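Local coordinates for protein heat-inducible transcription repressor hrcA homolog (Thermotoga maritima, PDB 1STZ) that represses transcription of class I heat-shock genes, the grpE-dnaK-dnaJ and groELS operons, by binding DNA at the CIRCE element, at the interface of chains A and B. Residues are numbered along the deposited sequence; one frame, centred on the assembly and turned at random. Chains: chain A/B, Heat-inducible transcription repressor hrcA homolog.

Contact 1: the interface of chains A and B. Residues chain A 103-104, 106-109, 323; chain B 182, 184, 187, 213-216.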
ATOM      1  N   LEU A 103      -0.711  -3.880  -9.725  1.00 36.30           N
ATOM      2  CA  LEU A 103      -1.390  -3.365  -8.556  1.00 35.57           C
ATOM      3  C   LEU A 103      -0.397  -2.746  -7.574  1.00 33.80           C
ATOM      4  O   LEU A 103      -0.625  -1.652  -7.047  1.00 32.61           O
ATOM      5  CB  LEU A 103      -2.158  -4.511  -7.867  1.00 36.03           C
ATOM      6  CG  LEU A 103      -3.639  -4.431  -7.494  1.00 37.91           C
ATOM      7  CD1 LEU A 103      -3.798  -4.474  -6.000  1.00 40.13           C
ATOM      8  CD2 LEU A 103      -4.372  -3.226  -8.063  1.00 39.48           C
ATOM      9  N   ALA A 104       0.707  -3.451  -7.343  1.00 31.57           N
ATOM     10  CA  ALA A 104       1.673  -3.041  -6.335  1.00 30.75           C
ATOM     11  C   ALA A 104       2.253  -1.660  -6.631  1.00 29.86           C
ATOM     12  O   ALA A 104       2.306  -0.798  -5.753  1.00 28.62           O
ATOM     13  CB  ALA A 104       2.778  -4.063  -6.220  1.00 30.76           C
ATOM     14  N   GLU A 106       1.029   0.636  -8.586  1.00 29.67           N
ATOM     15  CA  GLU A 106      -0.028   1.649  -8.614  1.00 30.87           C
ATOM     16  C   GLU A 106      -0.370   2.209  -7.227  1.00 30.13           C
ATOM     17  O   GLU A 106      -1.059   3.237  -7.148  1.00 30.69           O
ATOM     18  CB  GLU A 106      -1.295   1.109  -9.263  1.00 31.75           C
ATOM     19  CG  GLU A 106      -1.185   0.872 -10.762  1.00 35.13           C
ATOM     20  CD  GLU A 106      -2.476   0.297 -11.333  1.00 42.37           C
ATOM     21  OE1 GLU A 106      -2.411  -0.485 -12.323  1.00 44.73           O
ATOM     22  OE2 GLU A 106      -3.569   0.616 -10.773  1.00 45.39           O
ATOM     23  N   THR A 107       0.106   1.569  -6.154  1.00 28.60           N
ATOM     24  CA  THR A 107      -0.029   2.134  -4.811  1.00 28.37           C
ATOM     25  C   THR A 107       0.859   3.341  -4.576  1.00 28.74           C
ATOM     26  O   THR A 107       0.719   4.024  -3.555  1.00 27.36           O
ATOM     27  CB  THR A 107       0.240   1.114  -3.694  1.00 28.23           C
ATOM     28  OG1 THR A 107       1.643   0.762  -3.656  1.00 27.91           O
ATOM     29  CG2 THR A 107      -0.545  -0.188  -3.913  1.00 27.42           C
ATOM     30  N   PHE A 108       1.780   3.613  -5.493  1.00 29.63           N
ATOM     31  CA  PHE A 108       2.622   4.780  -5.328  1.00 31.02           C
ATOM     32  C   PHE A 108       1.752   6.031  -5.362  1.00 32.94           C
ATOM     33  O   PHE A 108       0.931   6.220  -6.254  1.00 33.56           O
ATOM     34  CB  PHE A 108       3.702   4.896  -6.388  1.00 30.53           C
ATOM     35  CG  PHE A 108       4.621   6.061  -6.166  1.00 29.86           C
ATOM     36  CD1 PHE A 108       5.552   6.035  -5.152  1.00 30.72           C
ATOM     37  CD2 PHE A 108       4.514   7.210  -6.929  1.00 32.89           C
ATOM     38  CE1 PHE A 108       6.396   7.125  -4.914  1.00 32.16           C
ATOM     39  CE2 PHE A 108       5.375   8.314  -6.695  1.00 33.83           C
ATOM     40  CZ  PHE A 108       6.307   8.257  -5.695  1.00 31.76           C
ATOM     41  N   LYS A 109       1.925   6.859  -4.365  1.00 35.27           N
ATOM     42  CA  LYS A 109       1.301   8.168  -4.361  1.00 37.63           C
ATOM     43  C   LYS A 109       2.263   9.171  -3.780  1.00 37.84           C
ATOM     44  O   LYS A 109       2.952   8.903  -2.789  1.00 38.27           O
ATOM     45  CB  LYS A 109       0.008   8.173  -3.557  1.00 38.06           C
ATOM     46  CG  LYS A 109       0.088   7.508  -2.210  1.00 39.91           C
ATOM     47  CD  LYS A 109      -1.160   7.863  -1.380  1.00 44.13           C
ATOM     48  CE  LYS A 109      -1.766   6.654  -0.697  1.00 46.37           C
ATOM     49  NZ  LYS A 109      -2.804   7.049   0.316  1.00 47.47           N
ATOM     50  N   TYR A 323       6.816   3.257 -14.631  1.00 18.07           N
ATOM     51  CA  TYR A 323       5.706   3.838 -13.850  1.00 18.45           C
ATOM     52  C   TYR A 323       6.196   4.891 -12.860  1.00 18.92           C
ATOM     53  O   TYR A 323       5.663   5.988 -12.822  1.00 19.76           O
ATOM     54  CB  TYR A 323       4.931   2.752 -13.104  1.00 18.12           C
ATOM     55  CG  TYR A 323       3.621   3.204 -12.491  1.00 17.64           C
ATOM     56  CD1 TYR A 323       2.424   3.129 -13.210  1.00 18.61           C
ATOM     57  CD2 TYR A 323       3.566   3.689 -11.192  1.00 17.08           C
ATOM     58  CE1 TYR A 323       1.229   3.527 -12.647  1.00 17.13           C
ATOM     59  CE2 TYR A 323       2.369   4.087 -10.626  1.00 15.94           C
ATOM     60  CZ  TYR A 323       1.216   4.014 -11.352  1.00 16.41           C
ATOM     61  OH  TYR A 323       0.038   4.401 -10.771  1.00 16.67           O
TER
ATOM     62  N   LEU B 182       3.358  -7.167  -2.098  1.00 25.50           N
ATOM     63  CA  LEU B 182       3.495  -5.995  -1.282  1.00 25.44           C
ATOM     64  C   LEU B 182       2.974  -6.362   0.100  1.00 25.27           C
ATOM     65  O   LEU B 182       2.286  -7.366   0.256  1.00 25.36           O
ATOM     66  CB  LEU B 182       2.634  -4.888  -1.899  1.00 26.06           C
ATOM     67  CG  LEU B 182       3.084  -3.448  -1.746  1.00 25.78           C
ATOM     68  CD1 LEU B 182       4.513  -3.289  -2.175  1.00 25.96           C
ATOM     69  CD2 LEU B 182       2.161  -2.564  -2.556  1.00 27.34           C
ATOM     70  N   TRP B 184       0.319  -6.055   1.937  1.00 23.65           N
ATOM     71  CA  TRP B 184      -1.072  -5.694   1.685  1.00 23.27           C
ATOM     72  C   TRP B 184      -1.820  -5.387   2.968  1.00 23.54           C
ATOM     73  O   TRP B 184      -2.817  -4.671   2.940  1.00 22.99           O
ATOM     74  CB  TRP B 184      -1.783  -6.794   0.892  1.00 23.01           C
ATOM     75  CG  TRP B 184      -1.175  -6.988  -0.478  1.00 22.49           C
ATOM     76  CD1 TRP B 184      -0.470  -8.078  -0.922  1.00 23.13           C
ATOM     77  CD2 TRP B 184      -1.209  -6.068  -1.567  1.00 20.40           C
ATOM     78  NE1 TRP B 184      -0.066  -7.883  -2.223  1.00 22.84           N
ATOM     79  CE2 TRP B 184      -0.505  -6.654  -2.641  1.00 22.28           C
ATOM     80  CE3 TRP B 184      -1.754  -4.792  -1.748  1.00 22.20           C
ATOM     81  CZ2 TRP B 184      -0.335  -6.008  -3.870  1.00 21.41           C
ATOM     82  CZ3 TRP B 184      -1.588  -4.156  -2.976  1.00 21.80           C
ATOM     83  CH2 TRP B 184      -0.895  -4.772  -4.023  1.00 21.02           C
ATOM     84  N   ILE B 187      -1.437  -1.667   3.294  1.00 20.11           N
ATOM     85  CA  ILE B 187      -2.353  -1.030   2.344  1.00 19.84           C
ATOM     86  C   ILE B 187      -3.785  -1.036   2.883  1.00 19.34           C
ATOM     87  O   ILE B 187      -4.480  -0.020   2.786  1.00 18.98           O
ATOM     88  CB  ILE B 187      -2.298  -1.719   0.965  1.00 19.50           C
ATOM     89  CG1 ILE B 187      -0.879  -1.643   0.356  1.00 19.59           C
ATOM     90  CG2 ILE B 187      -3.329  -1.143   0.037  1.00 18.50           C
ATOM     91  CD1 ILE B 187      -0.284  -0.257   0.264  1.00 20.66           C
ATOM     92  N   GLY B 213      -5.618   9.914  -5.376  1.00 18.34           N
ATOM     93  CA  GLY B 213      -4.220  10.101  -5.048  1.00 18.16           C
ATOM     94  C   GLY B 213      -3.290   9.074  -5.685  1.00 17.91           C
ATOM     95  O   GLY B 213      -2.088   9.313  -5.788  1.00 17.78           O
ATOM     96  N   SER B 214      -3.825   7.919  -6.087  1.00 17.10           N
ATOM     97  CA  SER B 214      -3.006   6.914  -6.788  1.00 16.47           C
ATOM     98  C   SER B 214      -3.873   6.044  -7.683  1.00 15.97           C
ATOM     99  O   SER B 214      -5.099   6.095  -7.602  1.00 14.99           O
ATOM    100  CB  SER B 214      -2.289   6.036  -5.776  1.00 16.11           C
ATOM    101  OG  SER B 214      -3.220   5.240  -5.085  1.00 16.29           O
ATOM    102  N   GLY B 215      -3.232   5.263  -8.548  1.00 15.37           N
ATOM    103  CA  GLY B 215      -3.945   4.353  -9.433  1.00 15.21           C
ATOM    104  C   GLY B 215      -4.660   3.276  -8.638  1.00 14.80           C
ATOM    105  O   GLY B 215      -5.782   2.897  -8.960  1.00 15.00           O
ATOM    106  N   PHE B 216      -4.023   2.808  -7.575  1.00 14.35           N
ATOM    107  CA  PHE B 216      -4.610   1.799  -6.723  1.00 14.52           C
ATOM    108  C   PHE B 216      -5.903   2.322  -6.058  1.00 14.45           C
ATOM    109  O   PHE B 216      -6.913   1.668  -6.071  1.00 13.80           O
ATOM    110  CB  PHE B 216      -3.631   1.347  -5.625  1.00 14.71           C
ATOM    111  CG  PHE B 216      -4.264   0.414  -4.632  1.00 16.12           C
ATOM    112  CD1 PHE B 216      -4.463  -0.916  -4.952  1.00 20.21           C
ATOM    113  CD2 PHE B 216      -4.722   0.875  -3.420  1.00 17.33           C
ATOM    114  CE1 PHE B 216      -5.075  -1.765  -4.066  1.00 20.60           C
ATOM    115  CE2 PHE B 216      -5.316   0.022  -2.533  1.00 18.46           C
ATOM    116  CZ  PHE B 216      -5.504  -1.286  -2.857  1.00 19.50           C
TER
HETATM  117  O   HOH W   1      -0.168   5.872  -8.795  1.00 26.77           O
HETATM  118  O   HOH W   2      -2.033   3.975  -2.862  1.00 36.95           O
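This patch of the interface between two HrcA copies sets the short helix 103-106 of chain A and the loop after it against the start of helix 215-224 of chain B. The direct polar link is between backbones. The amide N of B:Phe216 donates to the carbonyl O of A:Glu106 at 3.0 Å, nearly straight at the hydrogen (160°) but from above the carbonyl plane. A helix start thus meets a helix end, so the two helix ends would probably attract.

Apolar contacts lie beside it. A:Leu103 crosses both aromatic rings obliquely. Its CD1 sits 3.5 Å from CH2 of B:Trp184 and also touches CE1 of B:Phe216, while its CD2 lies at the edge of the phenyl ring, in plane. B:Phe216 holds CG anti to its backbone N (chi1 174°) and runs alongside A:Thr107, whose CG2 lies 3.8 Å from ring atom CG. B:Leu182 meets A:Thr107 tip to tip through CD2 and packs on CA of A:Ala104. Its CB covers the rim of one face of the B:Trp184 ring.

Waters bridge further polar groups. Water 1 joins A:Tyr323 OH and the carbonyls of A:Glu106 and A:Phe108 to B:Gly215 N. Water 2 links A:Thr107 O with B:Ser214 OG. The hydroxyl OG1 of A:Thr107 turns back to A:Ala104 O at 2.7 Å, nearly along the C=O axis.

Contact 2: the interface of chains A and B. Residues chain A 102-104, 126, 130, 316, 319-320; chain B 178, 180-182.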
ATOM      1  N   ASP A 102      -0.389  -3.422 -12.868  1.00 42.51           N
ATOM      2  CA  ASP A 102       0.516  -3.830 -11.795  1.00 40.00           C
ATOM      3  C   ASP A 102       0.069  -3.144 -10.502  1.00 38.17           C
ATOM      4  O   ASP A 102       0.438  -2.009 -10.222  1.00 36.59           O
ATOM      5  CB  ASP A 102       1.955  -3.479 -12.139  1.00 39.40           C
ATOM      6  CG  ASP A 102       2.937  -3.861 -11.045  1.00 39.35           C
ATOM      7  OD1 ASP A 102       2.540  -4.093  -9.886  1.00 36.85           O
ATOM      8  OD2 ASP A 102       4.161  -3.930 -11.259  1.00 40.49           O
ATOM      9  N   LEU A 103      -0.711  -3.880  -9.725  1.00 36.30           N
ATOM     10  CA  LEU A 103      -1.390  -3.365  -8.556  1.00 35.57           C
ATOM     11  C   LEU A 103      -0.397  -2.746  -7.574  1.00 33.80           C
ATOM     12  O   LEU A 103      -0.625  -1.652  -7.047  1.00 32.61           O
ATOM     13  CB  LEU A 103      -2.158  -4.511  -7.867  1.00 36.03           C
ATOM     14  CG  LEU A 103      -3.639  -4.431  -7.494  1.00 37.91           C
ATOM     15  CD1 LEU A 103      -3.798  -4.474  -6.000  1.00 40.13           C
ATOM     16  CD2 LEU A 103      -4.372  -3.226  -8.063  1.00 39.48           C
ATOM     17  N   ALA A 104       0.707  -3.451  -7.343  1.00 31.57           N
ATOM     18  CA  ALA A 104       1.673  -3.041  -6.335  1.00 30.75           C
ATOM     19  C   ALA A 104       2.253  -1.660  -6.631  1.00 29.86           C
ATOM     20  O   ALA A 104       2.306  -0.798  -5.753  1.00 28.62           O
ATOM     21  CB  ALA A 104       2.778  -4.063  -6.220  1.00 30.76           C
ATOM     22  N   LEU A 126      10.068   2.224  -3.058  1.00 19.62           N
ATOM     23  CA  LEU A 126       9.092   1.341  -3.688  1.00 19.07           C
ATOM     24  C   LEU A 126       9.736   0.623  -4.896  1.00 18.42           C
ATOM     25  O   LEU A 126       9.525  -0.568  -5.109  1.00 16.81           O
ATOM     26  CB  LEU A 126       7.858   2.110  -4.139  1.00 18.67           C
ATOM     27  CG  LEU A 126       6.756   1.234  -4.747  1.00 19.87           C
ATOM     28  CD1 LEU A 126       6.188   0.259  -3.727  1.00 19.51           C
ATOM     29  CD2 LEU A 126       5.614   2.078  -5.301  1.00 22.25           C
ATOM     30  N   LEU A 130      10.185  -3.492  -5.075  1.00 21.59           N
ATOM     31  CA  LEU A 130       9.432  -4.252  -6.068  1.00 20.99           C
ATOM     32  C   LEU A 130      10.316  -4.963  -7.098  1.00 20.28           C
ATOM     33  O   LEU A 130       9.877  -5.897  -7.737  1.00 20.83           O
ATOM     34  CB  LEU A 130       8.463  -3.333  -6.808  1.00 20.52           C
ATOM     35  CG  LEU A 130       7.380  -2.650  -5.990  1.00 21.21           C
ATOM     36  CD1 LEU A 130       6.402  -1.949  -6.917  1.00 20.71           C
ATOM     37  CD2 LEU A 130       6.667  -3.640  -5.067  1.00 22.43           C
ATOM     38  N   ARG A 316       9.211  -7.108 -15.444  1.00 20.16           N
ATOM     39  CA  ARG A 316       8.764  -6.511 -14.182  1.00 19.63           C
ATOM     40  C   ARG A 316       9.558  -5.231 -13.910  1.00 18.71           C
ATOM     41  O   ARG A 316       8.969  -4.197 -13.611  1.00 18.28           O
ATOM     42  CB  ARG A 316       8.879  -7.519 -13.031  1.00 19.47           C
ATOM     43  CG  ARG A 316       8.536  -6.987 -11.643  1.00 20.45           C
ATOM     44  CD  ARG A 316       9.223  -7.729 -10.493  1.00 22.37           C
ATOM     45  NE  ARG A 316      10.685  -7.724 -10.606  1.00 23.99           N
ATOM     46  CZ  ARG A 316      11.523  -8.477  -9.886  1.00 25.35           C
ATOM     47  NH1 ARG A 316      11.070  -9.324  -8.981  1.00 27.08           N
ATOM     48  NH2 ARG A 316      12.834  -8.398 -10.091  1.00 26.40           N
ATOM     49  N   ARG A 319       8.627  -2.310 -16.256  1.00 17.75           N
ATOM     50  CA  ARG A 319       7.301  -1.807 -15.940  1.00 17.63           C
ATOM     51  C   ARG A 319       7.302  -0.923 -14.693  1.00 16.97           C
ATOM     52  O   ARG A 319       6.702   0.141 -14.694  1.00 16.47           O
ATOM     53  CB  ARG A 319       6.373  -2.984 -15.739  1.00 18.43           C
ATOM     54  CG  ARG A 319       4.959  -2.662 -15.328  1.00 21.13           C
ATOM     55  CD  ARG A 319       4.349  -3.771 -14.490  1.00 23.97           C
ATOM     56  NE  ARG A 319       4.634  -5.050 -15.104  1.00 28.68           N
ATOM     57  CZ  ARG A 319       4.912  -6.187 -14.479  1.00 28.97           C
ATOM     58  NH1 ARG A 319       4.916  -6.297 -13.160  1.00 27.00           N
ATOM     59  NH2 ARG A 319       5.172  -7.253 -15.210  1.00 31.23           N
ATOM     60  N   VAL A 320       7.943  -1.393 -13.635  1.00 16.06           N
ATOM     61  CA  VAL A 320       7.978  -0.696 -12.372  1.00 16.69           C
ATOM     62  C   VAL A 320       8.782   0.606 -12.498  1.00 17.21           C
ATOM     63  O   VAL A 320       8.378   1.621 -11.954  1.00 16.83           O
ATOM     64  CB  VAL A 320       8.571  -1.577 -11.255  1.00 16.79           C
ATOM     65  CG1 VAL A 320       8.804  -0.786 -10.001  1.00 18.16           C
ATOM     66  CG2 VAL A 320       7.651  -2.709 -10.947  1.00 17.13           C
TER
ATOM     67  N   THR B 178      -2.701  -9.741  -8.890  1.00 20.21           N
ATOM     68  CA  THR B 178      -1.469  -9.131  -8.400  1.00 20.82           C
ATOM     69  C   THR B 178      -0.279  -9.767  -9.101  1.00 21.32           C
ATOM     70  O   THR B 178      -0.267 -10.967  -9.365  1.00 20.84           O
ATOM     71  CB  THR B 178      -1.316  -9.278  -6.867  1.00 20.90           C
ATOM     72  OG1 THR B 178      -1.507 -10.643  -6.473  1.00 20.91           O
ATOM     73  CG2 THR B 178      -2.398  -8.512  -6.123  1.00 20.62           C
ATOM     74  N   GLU B 180       3.774  -8.479  -8.455  1.00 24.99           N
ATOM     75  CA  GLU B 180       4.711  -8.521  -7.317  1.00 25.40           C
ATOM     76  C   GLU B 180       3.962  -8.365  -6.022  1.00 25.21           C
ATOM     77  O   GLU B 180       2.959  -7.662  -5.958  1.00 25.46           O
ATOM     78  CB  GLU B 180       5.757  -7.398  -7.326  1.00 25.35           C
ATOM     79  CG  GLU B 180       6.390  -7.118  -8.651  1.00 25.57           C
ATOM     80  CD  GLU B 180       5.575  -6.139  -9.450  1.00 23.88           C
ATOM     81  OE1 GLU B 180       4.903  -6.607 -10.369  1.00 23.53           O
ATOM     82  OE2 GLU B 180       5.607  -4.924  -9.157  1.00 22.33           O
ATOM     83  N   ARG B 181       4.515  -8.971  -4.981  1.00 25.55           N
ATOM     84  CA  ARG B 181       3.966  -8.894  -3.635  1.00 25.95           C
ATOM     85  C   ARG B 181       4.202  -7.511  -3.053  1.00 25.50           C
ATOM     86  O   ARG B 181       5.108  -6.802  -3.442  1.00 25.22           O
ATOM     87  CB  ARG B 181       4.649  -9.921  -2.718  1.00 26.67           C
ATOM     88  CG  ARG B 181       3.719 -10.982  -2.132  1.00 29.04           C
ATOM     89  CD  ARG B 181       4.391 -11.915  -1.110  1.00 30.70           C
ATOM     90  NE  ARG B 181       5.302 -11.173  -0.235  1.00 32.61           N
ATOM     91  CZ  ARG B 181       4.923 -10.311   0.717  1.00 33.47           C
ATOM     92  NH1 ARG B 181       3.636 -10.078   0.962  1.00 33.60           N
ATOM     93  NH2 ARG B 181       5.845  -9.679   1.443  1.00 34.17           N
ATOM     94  N   LEU B 182       3.358  -7.167  -2.098  1.00 25.50           N
ATOM     95  CA  LEU B 182       3.495  -5.995  -1.282  1.00 25.44           C
ATOM     96  C   LEU B 182       2.974  -6.362   0.100  1.00 25.27           C
ATOM     97  O   LEU B 182       2.286  -7.366   0.256  1.00 25.36           O
ATOM     98  CB  LEU B 182       2.634  -4.888  -1.899  1.00 26.06           C
ATOM     99  CG  LEU B 182       3.084  -3.448  -1.746  1.00 25.78           C
ATOM    100  CD1 LEU B 182       4.513  -3.289  -2.175  1.00 25.96           C
ATOM    101  CD2 LEU B 182       2.161  -2.564  -2.556  1.00 27.34           C
TER
HETATM  102  O   HOH W   3       1.695  -6.184  -8.558  1.00 36.70           O
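This is a charged and apolar protein-protein interface that joins two HrcA copies in the deposited assembly by docking the 178-182 segment of chain B on chain A. HrcA is known to dimerise, but the assembly holds three copies and this interface is not an exact two-fold, so it may not be the biological dimer contact. The inserted residue is B:Glu180, which buries 107 Å² against chain A. Its CG is anti to the carbonyl carbon, and the chain then bends at chi2 (87°).

The carboxylate reaches A:Arg319 tip to tip. NH1 of A:Arg319 and OE1 of B:Glu180 form a salt bridge at 2.8 Å, with OE1 at the guanidinium edge, in plane. No N-H of NH1 points at OE1, so this is not a hydrogen bond. An N-H of NH1 goes to OD2 of A:Asp102, at 3.1 Å and 175° at the hydrogen, from above that carboxylate plane. CA of A:Arg316 lies over one guanidinium face, toward the rim.

The two carboxylates meet almost perpendicular, with planes 87° apart. OD2 of A:Asp102 is 2.7 Å from OE2 of B:Glu180. Two charged carboxylates this close would repel, so one may carry a proton. A:Arg319 probably offsets part of the charge. Protonation is not seen. Water 3 joins OD1 of A:Asp102 and N of A:Ala104 to the backbone O of B:Glu180. An alanine in place of A:Asp102 would remove OD1 and OD2, and would probably leave A:Arg319 less firmly positioned and water 3 less firmly held.

Aliphatic groups flank the acid. CD of A:Arg316 packs on CG of B:Glu180 at 3.4 Å. CG2 of A:Val320 approaches OE2 tip to tip. The side chains of A:Leu130 and B:Leu182 cross obliquely, with CD2 3.6 Å from CD1. Together these contacts would hold the 178-182 segment against helices 116-131 and 314-334, A:Asp102 and the start of helix 103-106.

Contact 1 and contact 2 are neighbouring patches of one interface, with C-alpha centres about 8 Å apart. They share A:Leu103, A:Ala104 and B:Leu182. Helix 314-334 of chain A also serves both, through A:Tyr323 in contact 1 and its arginines in contact 2. The short helix 103-106 lies where they join, so a shift of this element would probably disturb both. Both use bridging waters, while charged pairs belong to contact 2. Their union gives a continuous but asymmetric surface, which may hold these copies together without being the dimer used on DNA.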